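Local coordinates for spindle assembly checkpoint serine/threonine-protein kinase BUB1 (Saccharomyces cerevisiae, PDB 3ESL) that acts in the mitotic spindle assembly checkpoint, delaying anaphase until chromosomes are bioriented, and phosphorylates BUB3 and itself, at residues A[15-19]-A[32-36]. Sequence-based numbering, arbitrary orientation.
Sequences YEQRL and LFLDY
Y15 lays its ring alongside that of Y36, the planes tilted by only 16° but slid so far (centroids 4.9 Å apart) that each ring mainly covers the other residue's aliphatic carbons: Y15 CB stands 3.5 Å from the Y36 centroid, 15° off its normal, and Y36 CA 3.9 Å from the Y15 centroid, 10° off. With chi1 m at Y15 and t at Y36, the two rings extend in opposite directions across the interface, giving the reciprocal CH-pi pairing. Both backbones are regular alpha-helix (phi -55° to -69°, psi -39° to -46°), with L19 N to Y15 O at 3.0 Å and Y36 N to L32 O at 3.1 Å. The axes of the two short segments run nearly antiparallel (166°), 10.6 Å apart at closest approach, and the register sets Y15 CA 6.4 Å from Y36 CA and L19 CA 7.6 Å from L32 CA. Such a pair, helix 4-21 followed by helix 29-47, begins the all-alpha, TPR-like N-terminal domain of BUB1; helix 49-67 packs on Y36 and F33. L19 (mt) and L32 (tp) meet CD2 to CD2 at 3.9 Å, while L19 CD2 also sits over the F33 ring, 4.1 Å from its centroid. At one border, Y36 OH donates to E16 OE2 at 2.7 Å, and E16 OE1 forms a salt bridge with R62 of helix 49-67. At the other, R18 lays its guanidinium face on L32 (CZ to CD1, 3.7 Å), and a water accepts from R18 NH1 (2.8 Å) and donates to D35 OD2 (2.9 Å), with a weak 3.3 Å bond to Y15 OH.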
loop_
_atom_site.group_PDB
_atom_site.type_symbol
_atom_site.label_atom_id
_atom_site.label_comp_id
_atom_site.label_asym_id
_atom_site.label_seq_id
_atom_site.Cartn_x
_atom_site.Cartn_y
_atom_site.Cartn_z
ATOM N N TYR A 15 -13.778 -18.287 -7.606
ATOM C CA TYR A 15 -13.127 -17.446 -6.585
ATOM C C TYR A 15 -14.132 -16.572 -5.838
ATOM O O TYR A 15 -14.071 -16.444 -4.610
ATOM C CB TYR A 15 -12.039 -16.592 -7.216
ATOM C CG TYR A 15 -10.676 -17.255 -7.253
ATOM C CD1 TYR A 15 -10.010 -17.593 -6.064
ATOM C CD2 TYR A 15 -10.031 -17.510 -8.459
ATOM C CE1 TYR A 15 -8.748 -18.187 -6.085
ATOM C CE2 TYR A 15 -8.769 -18.117 -8.487
ATOM C CZ TYR A 15 -8.138 -18.449 -7.291
ATOM O OH TYR A 15 -6.891 -19.042 -7.299
ATOM N N GLU A 16 -15.089 -16.009 -6.572
ATOM C CA GLU A 16 -16.085 -15.134 -5.960
ATOM C C GLU A 16 -16.910 -15.903 -4.938
ATOM O O GLU A 16 -17.199 -15.391 -3.855
ATOM C CB GLU A 16 -16.972 -14.470 -7.027
ATOM C CG GLU A 16 -16.264 -13.437 -7.894
ATOM C CD GLU A 16 -15.977 -12.113 -7.171
ATOM O OE1 GLU A 16 -16.609 -11.854 -6.126
ATOM O OE2 GLU A 16 -15.142 -11.328 -7.672
ATOM N N GLN A 17 -17.270 -17.145 -5.278
ATOM C CA GLN A 17 -17.997 -18.013 -4.352
ATOM C C GLN A 17 -17.183 -18.360 -3.113
ATOM O O GLN A 17 -17.717 -18.399 -2.011
ATOM C CB GLN A 17 -18.452 -19.293 -5.053
ATOM C CG GLN A 17 -19.595 -19.065 -6.034
ATOM C CD GLN A 17 -19.989 -20.328 -6.773
ATOM O OE1 GLN A 17 -20.902 -20.312 -7.601
ATOM N NE2 GLN A 17 -19.299 -21.428 -6.487
ATOM N N ARG A 18 -15.890 -18.623 -3.308
ATOM C CA ARG A 18 -14.986 -18.911 -2.196
ATOM C C ARG A 18 -14.881 -17.731 -1.228
ATOM O O ARG A 18 -14.830 -17.931 -0.014
ATOM C CB ARG A 18 -13.604 -19.313 -2.715
ATOM C CG ARG A 18 -13.567 -20.695 -3.366
ATOM C CD ARG A 18 -12.151 -21.087 -3.759
ATOM N NE ARG A 18 -11.363 -21.433 -2.581
ATOM C CZ ARG A 18 -10.046 -21.638 -2.570
ATOM N NH1 ARG A 18 -9.330 -21.520 -3.682
ATOM N NH2 ARG A 18 -9.438 -21.948 -1.426
ATOM N N LEU A 19 -14.857 -16.511 -1.764
ATOM C CA LEU A 19 -14.845 -15.317 -0.914
ATOM C C LEU A 19 -16.103 -15.265 -0.052
ATOM O O LEU A 19 -16.045 -14.887 1.118
ATOM C CB LEU A 19 -14.710 -14.034 -1.733
ATOM C CG LEU A 19 -13.403 -13.791 -2.504
ATOM C CD1 LEU A 19 -13.485 -12.505 -3.296
ATOM C CD2 LEU A 19 -12.186 -13.766 -1.557
ATOM N N LEU A 32 -6.349 -16.336 0.383
ATOM C CA LEU A 32 -7.388 -16.534 -0.641
ATOM C C LEU A 32 -7.496 -15.274 -1.512
ATOM O O LEU A 32 -7.534 -15.369 -2.743
ATOM C CB LEU A 32 -8.735 -16.922 -0.008
ATOM C CG LEU A 32 -9.939 -17.010 -0.969
ATOM C CD1 LEU A 32 -9.710 -18.016 -2.096
ATOM C CD2 LEU A 32 -11.226 -17.336 -0.181
ATOM N N PHE A 33 -7.527 -14.097 -0.885
ATOM C CA PHE A 33 -7.449 -12.849 -1.644
ATOM C C PHE A 33 -6.208 -12.798 -2.539
ATOM O O PHE A 33 -6.295 -12.385 -3.705
ATOM C CB PHE A 33 -7.439 -11.617 -0.716
ATOM C CG PHE A 33 -8.785 -11.249 -0.172
ATOM C CD1 PHE A 33 -9.772 -10.708 -1.008
ATOM C CD2 PHE A 33 -9.063 -11.413 1.188
ATOM C CE1 PHE A 33 -11.015 -10.336 -0.480
ATOM C CE2 PHE A 33 -10.295 -11.044 1.726
ATOM C CZ PHE A 33 -11.271 -10.507 0.884
ATOM N N LEU A 34 -5.050 -13.179 -1.995
ATOM C CA LEU A 34 -3.812 -13.145 -2.785
ATOM C C LEU A 34 -3.894 -14.055 -4.009
ATOM O O LEU A 34 -3.518 -13.642 -5.111
ATOM C CB LEU A 34 -2.593 -13.538 -1.943
ATOM C CG LEU A 34 -2.159 -12.545 -0.878
ATOM C CD1 LEU A 34 -1.088 -13.197 -0.020
ATOM C CD2 LEU A 34 -1.617 -11.274 -1.525
ATOM N N ASP A 35 -4.399 -15.275 -3.819
ATOM C CA ASP A 35 -4.523 -16.237 -4.926
ATOM C C ASP A 35 -5.380 -15.638 -6.029
ATOM O O ASP A 35 -5.019 -15.668 -7.211
ATOM C CB ASP A 35 -5.156 -17.543 -4.448
ATOM C CG ASP A 35 -4.172 -18.470 -3.761
ATOM O OD1 ASP A 35 -2.943 -18.267 -3.878
ATOM O OD2 ASP A 35 -4.656 -19.422 -3.108
ATOM N N TYR A 36 -6.501 -15.048 -5.627
ATOM C CA TYR A 36 -7.449 -14.491 -6.589
ATOM C C TYR A 36 -6.844 -13.286 -7.314
ATOM O O TYR A 36 -6.909 -13.203 -8.532
ATOM C CB TYR A 36 -8.760 -14.166 -5.876
ATOM C CG TYR A 36 -9.900 -13.682 -6.749
ATOM C CD1 TYR A 36 -9.969 -14.019 -8.108
ATOM C CD2 TYR A 36 -10.938 -12.929 -6.192
ATOM C CE1 TYR A 36 -11.050 -13.591 -8.902
ATOM C CE2 TYR A 36 -12.016 -12.481 -6.983
ATOM C CZ TYR A 36 -12.059 -12.828 -8.327
ATOM O OH TYR A 36 -13.105 -12.382 -9.101
HETATM O O HOH W 1 -6.770 -20.871 -4.523
#